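Arginyl-trna synthetase (Thermus thermophilus, PDB 1IQ0) probably attaches L-arginine to its cognate tRNA at the expense of ATP, as a class I aminoacyl-tRNA synthetase. Local coordinates at residues 288-293 and 361-366; 379-384 and 521-526. All coordinates share one frame; numbering follows the deposited sequence.

Contact 1: 288-293 and 361-366; sequences PFFVLL and QALVRA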
loop_
_atom_site.group_PDB
_atom_site.type_symbol
_atom_site.label_atom_id
_atom_site.label_comp_id
_atom_site.label_asym_id
_atom_site.label_seq_id
_atom_site.Cartn_x
_atom_site.Cartn_y
_atom_site.Cartn_z
ATOM N N PRO A 288 -26.138 -16.937 10.477
ATOM C CA PRO A 288 -25.210 -17.216 9.375
ATOM C C PRO A 288 -25.825 -17.034 7.994
ATOM O O PRO A 288 -25.300 -17.540 7.003
ATOM C CB PRO A 288 -24.829 -18.665 9.630
ATOM C CG PRO A 288 -26.150 -19.244 10.048
ATOM C CD PRO A 288 -26.700 -18.193 11.009
ATOM N N PHE A 289 -26.934 -16.309 7.929
ATOM C CA PHE A 289 -27.612 -16.096 6.662
ATOM C C PHE A 289 -27.388 -14.733 6.018
ATOM O O PHE A 289 -27.847 -13.709 6.524
ATOM C CB PHE A 289 -29.114 -16.335 6.835
ATOM C CG PHE A 289 -29.469 -17.767 7.113
ATOM C CD1 PHE A 289 -29.059 -18.384 8.286
ATOM C CD2 PHE A 289 -30.205 -18.505 6.192
ATOM C CE1 PHE A 289 -29.378 -19.718 8.538
ATOM C CE2 PHE A 289 -30.527 -19.837 6.433
ATOM C CZ PHE A 289 -30.114 -20.445 7.607
ATOM N N PHE A 290 -26.661 -14.734 4.904
ATOM C CA PHE A 290 -26.405 -13.519 4.138
ATOM C C PHE A 290 -27.507 -13.499 3.079
ATOM O O PHE A 290 -27.735 -14.503 2.396
ATOM C CB PHE A 290 -25.048 -13.585 3.426
ATOM C CG PHE A 290 -23.862 -13.381 4.327
ATOM C CD1 PHE A 290 -23.551 -12.114 4.818
ATOM C CD2 PHE A 290 -23.040 -14.454 4.669
ATOM C CE1 PHE A 290 -22.436 -11.916 5.636
ATOM C CE2 PHE A 290 -21.926 -14.269 5.484
ATOM C CZ PHE A 290 -21.621 -12.995 5.969
ATOM N N VAL A 291 -28.203 -12.377 2.944
ATOM C CA VAL A 291 -29.258 -12.295 1.945
ATOM C C VAL A 291 -28.653 -11.909 0.600
ATOM O O VAL A 291 -27.885 -10.956 0.519
ATOM C CB VAL A 291 -30.322 -11.248 2.331
ATOM C CG1 VAL A 291 -31.409 -11.193 1.263
ATOM C CG2 VAL A 291 -30.920 -11.594 3.686
ATOM N N LEU A 292 -28.980 -12.669 -0.446
ATOM C CA LEU A 292 -28.480 -12.386 -1.788
ATOM C C LEU A 292 -29.576 -11.622 -2.533
ATOM O O LEU A 292 -29.321 -10.566 -3.114
ATOM C CB LEU A 292 -28.135 -13.692 -2.524
ATOM C CG LEU A 292 -27.023 -14.561 -1.912
ATOM C CD1 LEU A 292 -26.863 -15.852 -2.701
ATOM C CD2 LEU A 292 -25.714 -13.791 -1.912
ATOM N N LEU A 293 -30.794 -12.163 -2.504
ATOM C CA LEU A 293 -31.951 -11.531 -3.137
ATOM C C LEU A 293 -33.047 -11.328 -2.094
ATOM O O LEU A 293 -33.438 -12.275 -1.413
ATOM C CB LEU A 293 -32.510 -12.402 -4.270
ATOM C CG LEU A 293 -31.702 -12.555 -5.562
ATOM C CD1 LEU A 293 -32.448 -13.465 -6.531
ATOM C CD2 LEU A 293 -31.478 -11.194 -6.190
ATOM N N GLN A 361 -15.404 -9.642 5.396
ATOM C CA GLN A 361 -14.645 -10.561 4.550
ATOM C C GLN A 361 -15.300 -11.932 4.576
ATOM O O GLN A 361 -15.165 -12.720 3.636
ATOM C CB GLN A 361 -13.201 -10.681 5.043
ATOM C CG GLN A 361 -12.369 -9.424 4.864
ATOM C CD GLN A 361 -10.931 -9.609 5.312
ATOM O OE1 GLN A 361 -10.230 -10.499 4.830
ATOM N NE2 GLN A 361 -10.484 -8.767 6.237
ATOM N N ALA A 362 -16.008 -12.210 5.665
ATOM C CA ALA A 362 -16.699 -13.478 5.836
ATOM C C ALA A 362 -17.612 -13.771 4.643
ATOM O O ALA A 362 -17.762 -14.926 4.239
ATOM C CB ALA A 362 -17.516 -13.452 7.127
ATOM N N LEU A 363 -18.217 -12.717 4.094
ATOM C CA LEU A 363 -19.123 -12.836 2.950
ATOM C C LEU A 363 -18.490 -13.498 1.728
ATOM O O LEU A 363 -18.910 -14.581 1.321
ATOM C CB LEU A 363 -19.659 -11.456 2.540
ATOM C CG LEU A 363 -20.469 -11.388 1.231
ATOM C CD1 LEU A 363 -21.851 -12.012 1.409
ATOM C CD2 LEU A 363 -20.599 -9.939 0.805
ATOM N N VAL A 364 -17.491 -12.851 1.133
ATOM C CA VAL A 364 -16.862 -13.419 -0.057
ATOM C C VAL A 364 -16.117 -14.696 0.278
ATOM O O VAL A 364 -16.073 -15.631 -0.526
ATOM C CB VAL A 364 -15.886 -12.421 -0.733
ATOM C CG1 VAL A 364 -16.581 -11.095 -0.962
ATOM C CG2 VAL A 364 -14.644 -12.253 0.105
ATOM N N ARG A 365 -15.539 -14.732 1.474
ATOM C CA ARG A 365 -14.806 -15.907 1.931
ATOM C C ARG A 365 -15.727 -17.116 1.855
ATOM O O ARG A 365 -15.409 -18.117 1.210
ATOM C CB ARG A 365 -14.339 -15.717 3.378
ATOM C CG ARG A 365 -12.835 -15.551 3.550
ATOM C CD ARG A 365 -12.325 -14.255 2.933
ATOM N NE ARG A 365 -10.872 -14.130 3.042
ATOM C CZ ARG A 365 -10.205 -14.048 4.191
ATOM N NH1 ARG A 365 -10.857 -14.075 5.346
ATOM N NH2 ARG A 365 -8.882 -13.941 4.184
ATOM N N ALA A 366 -16.877 -17.006 2.514
ATOM C CA ALA A 366 -17.858 -18.084 2.545
ATOM C C ALA A 366 -18.396 -18.378 1.155
ATOM O O ALA A 366 -18.612 -19.539 0.804
ATOM C CB ALA A 366 -19.009 -17.715 3.479
#

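Contact 2: 379-384 and 521-526; sequences KAHHLA and EERTPH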
loop_
_atom_site.group_PDB
_atom_site.type_symbol
_atom_site.label_atom_id
_atom_site.label_comp_id
_atom_site.label_asym_id
_atom_site.label_seq_id
_atom_site.Cartn_x
_atom_site.Cartn_y
_atom_site.Cartn_z
ATOM N N LYS A 379 -7.546 -16.182 0.045
ATOM C CA LYS A 379 -6.738 -15.208 -0.672
ATOM C C LYS A 379 -7.455 -13.909 -1.008
ATOM O O LYS A 379 -6.966 -13.117 -1.812
ATOM C CB LYS A 379 -6.175 -15.844 -1.945
ATOM C CG LYS A 379 -5.249 -17.026 -1.676
ATOM C CD LYS A 379 -4.087 -16.619 -0.779
ATOM C CE LYS A 379 -3.152 -17.784 -0.493
ATOM N NZ LYS A 379 -2.028 -17.373 0.402
ATOM N N ALA A 380 -8.613 -13.690 -0.397
ATOM C CA ALA A 380 -9.367 -12.464 -0.635
ATOM C C ALA A 380 -9.107 -11.558 0.561
ATOM O O ALA A 380 -9.769 -11.670 1.591
ATOM C CB ALA A 380 -10.851 -12.776 -0.759
ATOM N N HIS A 381 -8.141 -10.656 0.425
ATOM C CA HIS A 381 -7.790 -9.781 1.533
ATOM C C HIS A 381 -8.413 -8.396 1.525
ATOM O O HIS A 381 -8.821 -7.870 0.493
ATOM C CB HIS A 381 -6.269 -9.623 1.607
ATOM C CG HIS A 381 -5.526 -10.918 1.535
ATOM N ND1 HIS A 381 -4.802 -11.296 0.426
ATOM C CD2 HIS A 381 -5.395 -11.923 2.433
ATOM C CE1 HIS A 381 -4.252 -12.478 0.644
ATOM N NE2 HIS A 381 -4.597 -12.880 1.856
ATOM N N HIS A 382 -8.455 -7.817 2.713
ATOM C CA HIS A 382 -8.976 -6.479 2.931
ATOM C C HIS A 382 -7.903 -5.679 3.662
ATOM O O HIS A 382 -7.235 -6.184 4.567
ATOM C CB HIS A 382 -10.241 -6.512 3.801
ATOM C CG HIS A 382 -11.521 -6.551 3.024
ATOM N ND1 HIS A 382 -12.757 -6.447 3.624
ATOM C CD2 HIS A 382 -11.758 -6.674 1.696
ATOM C CE1 HIS A 382 -13.701 -6.503 2.700
ATOM N NE2 HIS A 382 -13.121 -6.640 1.522
ATOM N N LEU A 383 -7.730 -4.433 3.256
ATOM C CA LEU A 383 -6.779 -3.560 3.906
ATOM C C LEU A 383 -7.655 -2.397 4.363
ATOM O O LEU A 383 -7.936 -1.472 3.596
ATOM C CB LEU A 383 -5.700 -3.102 2.916
ATOM C CG LEU A 383 -4.495 -2.344 3.486
ATOM C CD1 LEU A 383 -3.966 -3.076 4.708
ATOM C CD2 LEU A 383 -3.407 -2.214 2.423
ATOM N N ALA A 384 -8.127 -2.481 5.603
ATOM C CA ALA A 384 -8.996 -1.453 6.166
ATOM C C ALA A 384 -8.177 -0.369 6.855
ATOM O O ALA A 384 -7.189 -0.657 7.527
ATOM C CB ALA A 384 -9.974 -2.084 7.157
ATOM N N GLU A 521 4.398 -9.272 2.516
ATOM C CA GLU A 521 3.721 -10.458 3.045
ATOM C C GLU A 521 2.590 -10.134 4.012
ATOM O O GLU A 521 1.570 -10.820 4.027
ATOM C CB GLU A 521 4.733 -11.379 3.744
ATOM C CG GLU A 521 5.899 -11.804 2.857
ATOM C CD GLU A 521 7.015 -12.515 3.625
ATOM O OE1 GLU A 521 7.158 -12.293 4.848
ATOM O OE2 GLU A 521 7.763 -13.287 2.993
ATOM N N GLU A 522 2.772 -9.097 4.823
ATOM C CA GLU A 522 1.759 -8.702 5.800
ATOM C C GLU A 522 0.845 -7.594 5.284
ATOM O O GLU A 522 -0.128 -7.232 5.941
ATOM C CB GLU A 522 2.433 -8.237 7.096
ATOM C CG GLU A 522 3.388 -9.262 7.679
ATOM C CD GLU A 522 2.699 -10.582 7.960
ATOM O OE1 GLU A 522 3.376 -11.630 7.919
ATOM O OE2 GLU A 522 1.481 -10.571 8.227
ATOM N N ARG A 523 1.167 -7.060 4.108
ATOM C CA ARG A 523 0.376 -5.994 3.511
ATOM C C ARG A 523 0.343 -4.806 4.464
ATOM O O ARG A 523 -0.717 -4.254 4.780
ATOM C CB ARG A 523 -1.039 -6.510 3.200
ATOM C CG ARG A 523 -1.068 -7.451 1.990
ATOM C CD ARG A 523 -2.430 -8.083 1.717
ATOM N NE ARG A 523 -2.667 -9.221 2.597
ATOM C CZ ARG A 523 -3.260 -9.133 3.777
ATOM N NH1 ARG A 523 -3.697 -7.953 4.215
ATOM N NH2 ARG A 523 -3.385 -10.213 4.534
ATOM N N THR A 524 1.530 -4.421 4.922
ATOM C CA THR A 524 1.675 -3.309 5.846
ATOM C C THR A 524 2.805 -2.382 5.422
ATOM O O THR A 524 3.952 -2.541 5.847
ATOM C CB THR A 524 1.952 -3.806 7.278
ATOM O OG1 THR A 524 3.049 -4.727 7.259
ATOM C CG2 THR A 524 0.711 -4.490 7.866
ATOM N N PRO A 525 2.500 -1.408 4.558
ATOM C CA PRO A 525 3.515 -0.463 4.092
ATOM C C PRO A 525 4.190 0.307 5.219
ATOM O O PRO A 525 5.354 0.715 5.085
ATOM C CB PRO A 525 2.727 0.451 3.163
ATOM C CG PRO A 525 1.725 -0.507 2.555
ATOM C CD PRO A 525 1.254 -1.266 3.783
ATOM N N HIS A 526 3.477 0.512 6.327
ATOM C CA HIS A 526 4.053 1.264 7.438
ATOM C C HIS A 526 5.356 0.648 7.956
ATOM O O HIS A 526 6.179 1.346 8.550
ATOM C CB HIS A 526 3.055 1.417 8.593
ATOM C CG HIS A 526 2.811 0.157 9.361
ATOM N ND1 HIS A 526 1.778 -0.706 9.067
ATOM C CD2 HIS A 526 3.467 -0.384 10.415
ATOM C CE1 HIS A 526 1.807 -1.726 9.907
ATOM N NE2 HIS A 526 2.822 -1.555 10.735
#

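Contact 1: 288-293 and 361-366
F290 and L363 carry this contact, the phenylalanine reaching from strand 289-291 with its ring laid against the leucine and the helix turn that bears it. CD1 of L363 sits over one face of the F290 ring, 4.0 Å from the ring centroid and 22° off the normal, a CH-pi contact displaced toward the rim near F290 CG. The nearest carbon pair there is F290 CG to L363 CD1 at 3.8 Å. At the far end of the ring, F290 CZ comes within 3.9 Å of L363 CA, and thus reaches the helix backbone as well as the side chain. A long flat group suits this place because it spans the distance between strand and helix, whose closest CA atoms, those of F290 and L363, are 7.4 Å apart. In F290, CG stands opposite the carbonyl carbon and beside the backbone N, which carries the ring out toward the helix. L363 has its CG trans to its own N (chi1 172°), and the next torsion swings the CD1 branch onto the aromatic face. A362 meets the ring differently: its CB approaches the edge, near the ring plane, 4.3 Å from F290 CZ. Its short methyl fits such close passage of ring and helix. Around this apolar patch, L363 also packs on Y302 and I306 of helix 301-312, A362 rests on I282, and the F290 side chain touches A278. Beyond F290 the strand meets a classic beta bulge, with L292 and L293 both facing L274. The contact docks the outermost strand of a small three-stranded antiparallel sheet onto helix 361-370, which lies in the beta-alpha-beta crossover between parallel strands 348-354 and 380-390 of the class I nucleotide-binding fold.

Contact 2: 379-384 and 521-526
L383 on strand 380-384 and R523 in the break between two helices bring their CA atoms within 7.6 Å, R523 being the first residue to leave helix 512-522, with a positive phi of 59°. From that left-handed backbone its side chain turns to the strand and lays its guanidinium flat on the imidazole of H381. The group centres are 4.0 Å apart and the planes differ by 16°, so this is a stack of two flat groups. R523 NE lies over the ring face, 3.5 Å from H381 CG, while R523 NH2 reaches 3.4 Å from H381 CD2. A bend at chi3 (-80°) turns the arginine's end to lie flat, and the aliphatic CD follows beside H381 CB. Arginine suits the site by combining a long reach with a flat end; its charge would probably disfavour protonation of the imidazole. The strand belongs to the parallel core of the Rossmann-type catalytic domain, whereas residues 521-526 fall in the DALR anticodon-binding family region, so the stack bridges the two. An alanine at R523 would remove the guanidinium and probably leave this face of H381 uncovered and its ring freer to turn. L383 adds a different touch, its CD1 methyl 3.5 Å from R523 O. With CG trans to the backbone N, the leucine sends its branched end toward that carbonyl. L383 and P525 both pack on L128 of helix 120-138, whose first turn holds the end of the predicted HIGH motif.

Contact 1 lies peripherally, about 27 Å from the centre of the chain, and contact 2 about 8 Å from it; both are partly buried, each with a leucine as its buried member. They are joined directly, because helix 361-370 of contact 1 packs on strand 380-390 of contact 2, V364 CG2 lying 3.9 Å from A380 CB. Thus two successive elements of one crossover serve different neighbours: the helix receives the small antiparallel sheet, the strand the anticodon-binding region. Chemistry differs accordingly. Contact 1 is wholly apolar, an aromatic face and edge met by aliphatic carbons, whereas contact 2 stacks a guanidinium on an imidazole and adds a leucine against a backbone carbonyl.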